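Local coordinates for quinoline 2-oxidoreductase medium subunit (Pseudomonas putida, PDB 1T3Q) that binds FAD as the flavoprotein subunit of the molybdenum hydroxylase quinoline 2-oxidoreductase, in which it would carry electrons onward from the iron-sulphur subunit, at the interface of chains B and A and the interface of chains C and A. Numbering follows the deposited sequence. Chains: chain A, quinoline 2-oxidoreductase medium subunit; chain B, quinoline 2-oxidoreductase small subunit; chain C, quinoline 2-oxidoreductase large subunit.

Contact 1: the interface of chains B and A. Residues chain B 69-71, 74; chain A 8, 30-32, 34, 37, 52, 108.
B:Leu69 to B:Leu71 run from the end of the 3-10 helix 67-69 into an extended stretch, facing the A:Ala31–A:Gly32 turn and helix 36-41 of the FAD-binding domain in chain A. From the 3-10 helix 72-75, B:Gln74 reaches into chain A with its chain extended beyond CG (chi2 177°), which carries the amide to A:Asp52. Its NE2 gives a nearly straight hydrogen bond to the carboxylate oxygen OD2 of A:Asp52 (2.9 Å, 168° at H). OD2 of A:Asp52 is met from above its carboxylate plane by that amide, and the phenol OH of A:Tyr8 reaches OD2 from the opposite face at 2.6 Å. The amide is fixed in rotation because the backbone N of B:Leu71 donates to OE1 of B:Gln74 on a lone pair (2.9 Å). An alanine here would probably leave OD2 of A:Asp52 without its mate from chain B and the N-H of B:Leu71 without its acceptor. CD1 of B:Leu71 meets CD1 of A:Ile30 tip to tip at 3.9 Å, while its other branch, CD2, lies against CD2 of A:Leu37. OG1 of B:Thr70 sits over one face of the A:Arg108 guanidinium, offset toward the rim. A:Arg108, bent at chi3 (66°), points NE at the carbonyl O of A:Gly32 (3.1 Å), an atom that NE2 of A:Gln34 approaches from the opposite face. Since A:Gly32 and A:Gln34 are FAD-binding residues, the interface adjoins the flavin site. A water joins both chains, lying 2.8 Å from the carbonyl O of B:Leu69 and 2.9 Å from O of A:Gly32.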
ATOM      1  N   LEU B  69      12.734 -10.649  26.094  1.00 18.77           N
ATOM      2  CA  LEU B  69      12.868 -11.489  27.277  1.00 19.19           C
ATOM      3  C   LEU B  69      12.032 -10.957  28.443  1.00 18.17           C
ATOM      4  O   LEU B  69      12.333 -11.207  29.612  1.00 16.62           O
ATOM      5  CB  LEU B  69      14.337 -11.612  27.693  1.00 18.91           C
ATOM      6  CG  LEU B  69      15.271 -12.292  26.684  1.00 19.02           C
ATOM      7  CD1 LEU B  69      16.577 -12.606  27.378  1.00 19.72           C
ATOM      8  CD2 LEU B  69      14.646 -13.586  26.143  1.00 20.58           C
ATOM      9  N   THR B  70      10.989 -10.212  28.104  1.00 17.74           N
ATOM     10  CA  THR B  70      10.056  -9.666  29.085  1.00 17.82           C
ATOM     11  C   THR B  70       8.678 -10.082  28.592  1.00 17.07           C
ATOM     12  O   THR B  70       8.344  -9.834  27.440  1.00 18.57           O
ATOM     13  CB  THR B  70      10.097  -8.117  29.137  1.00 18.50           C
ATOM     14  OG1 THR B  70      11.414  -7.671  29.488  1.00 18.10           O
ATOM     15  CG2 THR B  70       9.095  -7.599  30.173  1.00 17.75           C
ATOM     16  N   LEU B  71       7.875 -10.732  29.432  1.00 18.05           N
ATOM     17  CA  LEU B  71       6.541 -11.113  28.978  1.00 15.93           C
ATOM     18  C   LEU B  71       5.746  -9.822  28.827  1.00 17.44           C
ATOM     19  O   LEU B  71       5.929  -8.876  29.602  1.00 16.72           O
ATOM     20  CB  LEU B  71       5.838 -12.025  29.998  1.00 15.98           C
ATOM     21  CG  LEU B  71       6.459 -13.379  30.364  1.00 17.69           C
ATOM     22  CD1 LEU B  71       5.547 -14.094  31.353  1.00 17.23           C
ATOM     23  CD2 LEU B  71       6.637 -14.236  29.114  1.00 16.72           C
ATOM     24  N   GLN B  74       4.180  -8.697  31.824  1.00 18.97           N
ATOM     25  CA  GLN B  74       5.035  -8.140  32.869  1.00 19.30           C
ATOM     26  C   GLN B  74       5.205  -6.634  32.714  1.00 18.62           C
ATOM     27  O   GLN B  74       5.940  -6.003  33.470  1.00 19.84           O
ATOM     28  CB  GLN B  74       6.401  -8.831  32.876  1.00 19.54           C
ATOM     29  CG  GLN B  74       6.324 -10.274  33.357  1.00 19.21           C
ATOM     30  CD  GLN B  74       7.652 -10.994  33.301  1.00 19.62           C
ATOM     31  OE1 GLN B  74       8.294 -11.051  32.257  1.00 19.16           O
ATOM     32  NE2 GLN B  74       8.067 -11.558  34.427  1.00 21.18           N
TER
ATOM     33  N   TYR A   8      -0.707 -17.360  33.424  1.00 20.68           N
ATOM     34  CA  TYR A   8       0.169 -16.517  34.231  1.00 22.21           C
ATOM     35  C   TYR A   8      -0.490 -16.007  35.503  1.00 21.88           C
ATOM     36  O   TYR A   8      -1.660 -15.630  35.499  1.00 22.72           O
ATOM     37  CB  TYR A   8       0.624 -15.324  33.388  1.00 21.73           C
ATOM     38  CG  TYR A   8       1.426 -14.274  34.125  1.00 22.56           C
ATOM     39  CD1 TYR A   8       2.814 -14.380  34.251  1.00 21.95           C
ATOM     40  CD2 TYR A   8       0.801 -13.143  34.656  1.00 22.00           C
ATOM     41  CE1 TYR A   8       3.562 -13.377  34.881  1.00 19.61           C
ATOM     42  CE2 TYR A   8       1.535 -12.141  35.286  1.00 22.61           C
ATOM     43  CZ  TYR A   8       2.913 -12.263  35.394  1.00 22.14           C
ATOM     44  OH  TYR A   8       3.633 -11.260  36.003  1.00 19.95           O
ATOM     45  N   ILE A  30       8.732 -17.704  37.543  1.00 17.92           N
ATOM     46  CA  ILE A  30       9.447 -16.798  36.663  1.00 18.75           C
ATOM     47  C   ILE A  30       9.831 -15.595  37.515  1.00 18.50           C
ATOM     48  O   ILE A  30       9.014 -15.074  38.275  1.00 20.72           O
ATOM     49  CB  ILE A  30       8.626 -16.313  35.428  1.00 18.48           C
ATOM     50  CG1 ILE A  30       9.521 -15.396  34.578  1.00 19.45           C
ATOM     51  CG2 ILE A  30       7.375 -15.560  35.858  1.00 16.81           C
ATOM     52  CD1 ILE A  30       8.888 -14.893  33.285  1.00 17.94           C
ATOM     53  N   ALA A  31      11.092 -15.197  37.413  1.00 18.20           N
ATOM     54  CA  ALA A  31      11.615 -14.050  38.136  1.00 17.37           C
ATOM     55  C   ALA A  31      11.968 -12.997  37.091  1.00 17.63           C
ATOM     56  O   ALA A  31      11.085 -12.304  36.590  1.00 18.13           O
ATOM     57  CB  ALA A  31      12.847 -14.453  38.935  1.00 15.98           C
ATOM     58  N   GLY A  32      13.249 -12.892  36.742  1.00 18.32           N
ATOM     59  CA  GLY A  32      13.665 -11.918  35.743  1.00 19.65           C
ATOM     60  C   GLY A  32      13.437 -12.371  34.305  1.00 19.78           C
ATOM     61  O   GLY A  32      13.454 -11.557  33.380  1.00 19.55           O
ATOM     62  N   GLN A  34      15.364 -13.881  32.261  1.00 19.04           N
ATOM     63  CA  GLN A  34      16.532 -13.881  31.379  1.00 18.90           C
ATOM     64  C   GLN A  34      17.139 -15.247  31.053  1.00 19.47           C
ATOM     65  O   GLN A  34      17.980 -15.350  30.161  1.00 20.05           O
ATOM     66  CB  GLN A  34      17.601 -12.937  31.937  1.00 17.31           C
ATOM     67  CG  GLN A  34      17.043 -11.556  32.293  1.00 17.42           C
ATOM     68  CD  GLN A  34      16.370 -10.864  31.115  1.00 19.09           C
ATOM     69  OE1 GLN A  34      17.038 -10.325  30.231  1.00 21.09           O
ATOM     70  NE2 GLN A  34      15.043 -10.881  31.097  1.00 16.07           N
ATOM     71  N   LEU A  37      12.955 -17.531  29.689  1.00 18.62           N
ATOM     72  CA  LEU A  37      12.350 -17.194  28.406  1.00 19.16           C
ATOM     73  C   LEU A  37      13.190 -17.714  27.241  1.00 18.94           C
ATOM     74  O   LEU A  37      12.642 -18.177  26.240  1.00 18.30           O
ATOM     75  CB  LEU A  37      12.102 -15.681  28.298  1.00 17.65           C
ATOM     76  CG  LEU A  37      11.137 -15.087  29.339  1.00 22.56           C
ATOM     77  CD1 LEU A  37      10.558 -13.774  28.814  1.00 20.87           C
ATOM     78  CD2 LEU A  37      10.005 -16.054  29.640  1.00 22.24           C
ATOM     79  N   ASP A  52       4.885 -15.611  38.612  1.00 19.77           N
ATOM     80  CA  ASP A  52       5.788 -14.483  38.807  1.00 20.45           C
ATOM     81  C   ASP A  52       5.933 -14.151  40.291  1.00 21.11           C
ATOM     82  O   ASP A  52       4.964 -14.233  41.050  1.00 23.01           O
ATOM     83  CB  ASP A  52       5.236 -13.257  38.061  1.00 19.04           C
ATOM     84  CG  ASP A  52       6.319 -12.256  37.677  1.00 20.82           C
ATOM     85  OD1 ASP A  52       7.327 -12.149  38.404  1.00 19.67           O
ATOM     86  OD2 ASP A  52       6.149 -11.565  36.650  1.00 20.17           O
ATOM     87  N   ARG A 108      17.264  -7.052  34.781  1.00 18.86           N
ATOM     88  CA  ARG A 108      16.151  -7.976  35.019  1.00 19.36           C
ATOM     89  C   ARG A 108      16.552  -9.234  35.782  1.00 19.55           C
ATOM     90  O   ARG A 108      15.780  -9.743  36.599  1.00 18.66           O
ATOM     91  CB  ARG A 108      15.498  -8.399  33.695  1.00 18.14           C
ATOM     92  CG  ARG A 108      14.709  -7.302  32.994  1.00 16.66           C
ATOM     93  CD  ARG A 108      13.796  -7.886  31.913  1.00 17.41           C
ATOM     94  NE  ARG A 108      12.730  -8.726  32.470  1.00 17.91           N
ATOM     95  CZ  ARG A 108      11.636  -8.261  33.071  1.00 19.34           C
ATOM     96  NH1 ARG A 108      10.727  -9.106  33.545  1.00 19.04           N
ATOM     97  NH2 ARG A 108      11.437  -6.952  33.184  1.00 18.39           N
TER
HETATM   98  O   HOH W   1      10.941 -11.791  32.017  1.00 20.65           O
HETATM   99  O   HOH W   2       8.864  -5.535  33.739  1.00 24.12           O

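Contact 2: the interface of chains C and A. Residues chain C 692, 712-715, 718; chain A 185-186.
The carboxylate oxygen OD2 of C:Asp718 is gripped by several donors, among them NH2 of A:Arg186 from across the interface. Chain C, of the xanthine dehydrogenase family, here offers a loop of its molybdopterin cofactor-binding region to the flavoprotein subunit. The salt bridge measures 2.8 Å from NH2 of A:Arg186 to OD2 of C:Asp718 and bends to 141° at H. It enters on the syn side, and the carboxylate and guanidinium planes lie nearly coplanar, 22° apart. The other grips come from chain C: the backbone N of C:Thr715 takes the anti lone pair of OD2 of C:Asp718 at 2.8 Å, and the hydroxyl OG1 of C:Thr715 reaches OD2 from above the carboxylate plane at 3.0 Å. C:Thr715 thus acts as a second-shell residue that positions the acid, and these donors, with the arginine, would be expected to favour its ionised form. A:Arg186 arrives at this spot by bending at chi2 and chi3, a fold that also lays its CG and CD beside OD1 of C:Asp718. NH2 of A:Arg186 makes a further, weak hydrogen bond to the carbonyl O of C:Ile713 at 3.3 Å. NH1 of A:Arg186 turns instead to a water in the guanidinium plane, 2.8 Å away, which in turn lies 2.7 Å from the carbonyl O of C:Ile713. The aliphatic flank of C:Leu712 borders the guanidinium, its CB and CD2 near NH1. A:Arg185 works differently, through a face and a water. The methyl CD2 of C:Leu692, at the end of helix 672-692, sits over one face of its guanidinium toward the rim, 3.6 Å from NH1 of A:Arg185. In the plane of that group, NH1 holds a water on a nearly straight path (167° at H), and the water passes the link to the backbone carbonyl O of C:Leu692. CD1 of C:Leu712 meets the stem of A:Arg185 at CG.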
ATOM      1  N   LEU C 692      36.569 -14.626  15.308  1.00 16.45           N
ATOM      2  CA  LEU C 692      35.408 -15.032  16.100  1.00 17.56           C
ATOM      3  C   LEU C 692      34.346 -15.954  15.517  1.00 17.31           C
ATOM      4  O   LEU C 692      33.854 -16.851  16.202  1.00 18.04           O
ATOM      5  CB  LEU C 692      34.681 -13.770  16.564  1.00 18.00           C
ATOM      6  CG  LEU C 692      35.467 -12.772  17.410  1.00 19.65           C
ATOM      7  CD1 LEU C 692      34.781 -11.415  17.380  1.00 20.84           C
ATOM      8  CD2 LEU C 692      35.575 -13.309  18.828  1.00 20.76           C
ATOM      9  N   LEU C 712      29.639 -16.073  17.381  1.00 21.01           N
ATOM     10  CA  LEU C 712      30.090 -14.785  17.868  1.00 21.14           C
ATOM     11  C   LEU C 712      30.436 -13.752  16.803  1.00 21.21           C
ATOM     12  O   LEU C 712      31.383 -13.941  16.035  1.00 20.99           O
ATOM     13  CB  LEU C 712      31.316 -15.002  18.760  1.00 22.05           C
ATOM     14  CG  LEU C 712      31.268 -16.206  19.705  1.00 23.01           C
ATOM     15  CD1 LEU C 712      32.588 -16.304  20.461  1.00 22.39           C
ATOM     16  CD2 LEU C 712      30.094 -16.059  20.670  1.00 25.07           C
ATOM     17  N   ILE C 713      29.666 -12.667  16.747  1.00 19.97           N
ATOM     18  CA  ILE C 713      29.977 -11.607  15.800  1.00 18.57           C
ATOM     19  C   ILE C 713      30.585 -10.464  16.611  1.00 18.67           C
ATOM     20  O   ILE C 713      30.327 -10.323  17.809  1.00 17.16           O
ATOM     21  CB  ILE C 713      28.747 -11.102  15.011  1.00 19.30           C
ATOM     22  CG1 ILE C 713      27.671 -10.590  15.967  1.00 17.81           C
ATOM     23  CG2 ILE C 713      28.224 -12.212  14.089  1.00 17.84           C
ATOM     24  CD1 ILE C 713      26.552  -9.865  15.258  1.00 16.90           C
ATOM     25  N   PRO C 714      31.409  -9.636  15.967  1.00 16.88           N
ATOM     26  CA  PRO C 714      32.040  -8.528  16.684  1.00 16.18           C
ATOM     27  C   PRO C 714      31.152  -7.517  17.398  1.00 15.68           C
ATOM     28  O   PRO C 714      30.063  -7.164  16.943  1.00 15.63           O
ATOM     29  CB  PRO C 714      32.946  -7.887  15.626  1.00 16.60           C
ATOM     30  CG  PRO C 714      32.414  -8.382  14.311  1.00 19.29           C
ATOM     31  CD  PRO C 714      31.947  -9.774  14.605  1.00 17.12           C
ATOM     32  N   THR C 715      31.653  -7.064  18.542  1.00 16.89           N
ATOM     33  CA  THR C 715      30.972  -6.076  19.366  1.00 17.06           C
ATOM     34  C   THR C 715      31.857  -4.828  19.394  1.00 18.17           C
ATOM     35  O   THR C 715      32.927  -4.799  18.784  1.00 16.10           O
ATOM     36  CB  THR C 715      30.824  -6.564  20.809  1.00 19.19           C
ATOM     37  OG1 THR C 715      32.124  -6.650  21.405  1.00 20.39           O
ATOM     38  CG2 THR C 715      30.168  -7.939  20.854  1.00 19.96           C
ATOM     39  N   ASP C 718      35.473  -5.438  20.090  1.00 18.01           N
ATOM     40  CA  ASP C 718      36.285  -6.211  19.153  1.00 19.16           C
ATOM     41  C   ASP C 718      36.866  -5.375  18.030  1.00 18.56           C
ATOM     42  O   ASP C 718      37.894  -5.734  17.458  1.00 20.01           O
ATOM     43  CB  ASP C 718      35.451  -7.331  18.533  1.00 19.03           C
ATOM     44  CG  ASP C 718      34.996  -8.349  19.550  1.00 19.08           C
ATOM     45  OD1 ASP C 718      35.867  -8.986  20.177  1.00 20.88           O
ATOM     46  OD2 ASP C 718      33.773  -8.509  19.722  1.00 20.04           O
TER
ATOM     47  N   ARG A 185      35.559 -14.877  25.979  1.00 37.28           N
ATOM     48  CA  ARG A 185      35.914 -14.344  24.658  1.00 38.38           C
ATOM     49  C   ARG A 185      35.916 -12.813  24.676  1.00 40.35           C
ATOM     50  O   ARG A 185      36.871 -12.179  24.218  1.00 41.36           O
ATOM     51  CB  ARG A 185      34.938 -14.872  23.603  1.00 38.07           C
ATOM     52  CG  ARG A 185      34.986 -16.394  23.445  1.00 36.91           C
ATOM     53  CD  ARG A 185      36.310 -16.858  22.849  1.00 35.33           C
ATOM     54  NE  ARG A 185      36.247 -16.985  21.393  1.00 32.71           N
ATOM     55  CZ  ARG A 185      37.138 -16.466  20.557  1.00 30.98           C
ATOM     56  NH1 ARG A 185      37.004 -16.637  19.248  1.00 27.83           N
ATOM     57  NH2 ARG A 185      38.153 -15.762  21.032  1.00 31.30           N
ATOM     58  N   ARG A 186      34.840 -12.233  25.201  1.00 39.95           N
ATOM     59  CA  ARG A 186      34.698 -10.782  25.351  1.00 39.92           C
ATOM     60  C   ARG A 186      34.096 -10.588  26.742  1.00 40.82           C
ATOM     61  O   ARG A 186      33.253 -11.384  27.157  1.00 40.42           O
ATOM     62  CB  ARG A 186      33.737 -10.190  24.309  1.00 39.90           C
ATOM     63  CG  ARG A 186      34.314  -9.974  22.907  1.00 38.31           C
ATOM     64  CD  ARG A 186      34.473 -11.283  22.164  1.00 34.58           C
ATOM     65  NE  ARG A 186      33.215 -12.022  22.131  1.00 33.05           N
ATOM     66  CZ  ARG A 186      32.182 -11.721  21.350  1.00 32.72           C
ATOM     67  NH1 ARG A 186      31.078 -12.454  21.404  1.00 32.31           N
ATOM     68  NH2 ARG A 186      32.260 -10.704  20.502  1.00 28.97           N
TER
HETATM   69  O   HOH W   3      35.085 -18.345  18.053  1.00 23.03           O
HETATM   70  O   HOH W   4      29.035 -11.531  19.810  1.00 30.81           O

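The C-alpha centres of contact 1 and contact 2 lie about 27 Å apart, and the two have no residue in common; chain A is the shared member. Contact 1 draws on strands 7-9, 28-30 and 49-52 and helix 36-41 of its FAD-binding domain, whereas contact 2 uses a loop just after strand 177-183, in the region of the C-terminal flavoprotein family. The medium subunit is therefore held through two separate regions, by the small subunit at one and the large subunit at the other, which would be expected to limit its rocking and so keep flavin and iron-sulphur cluster in register.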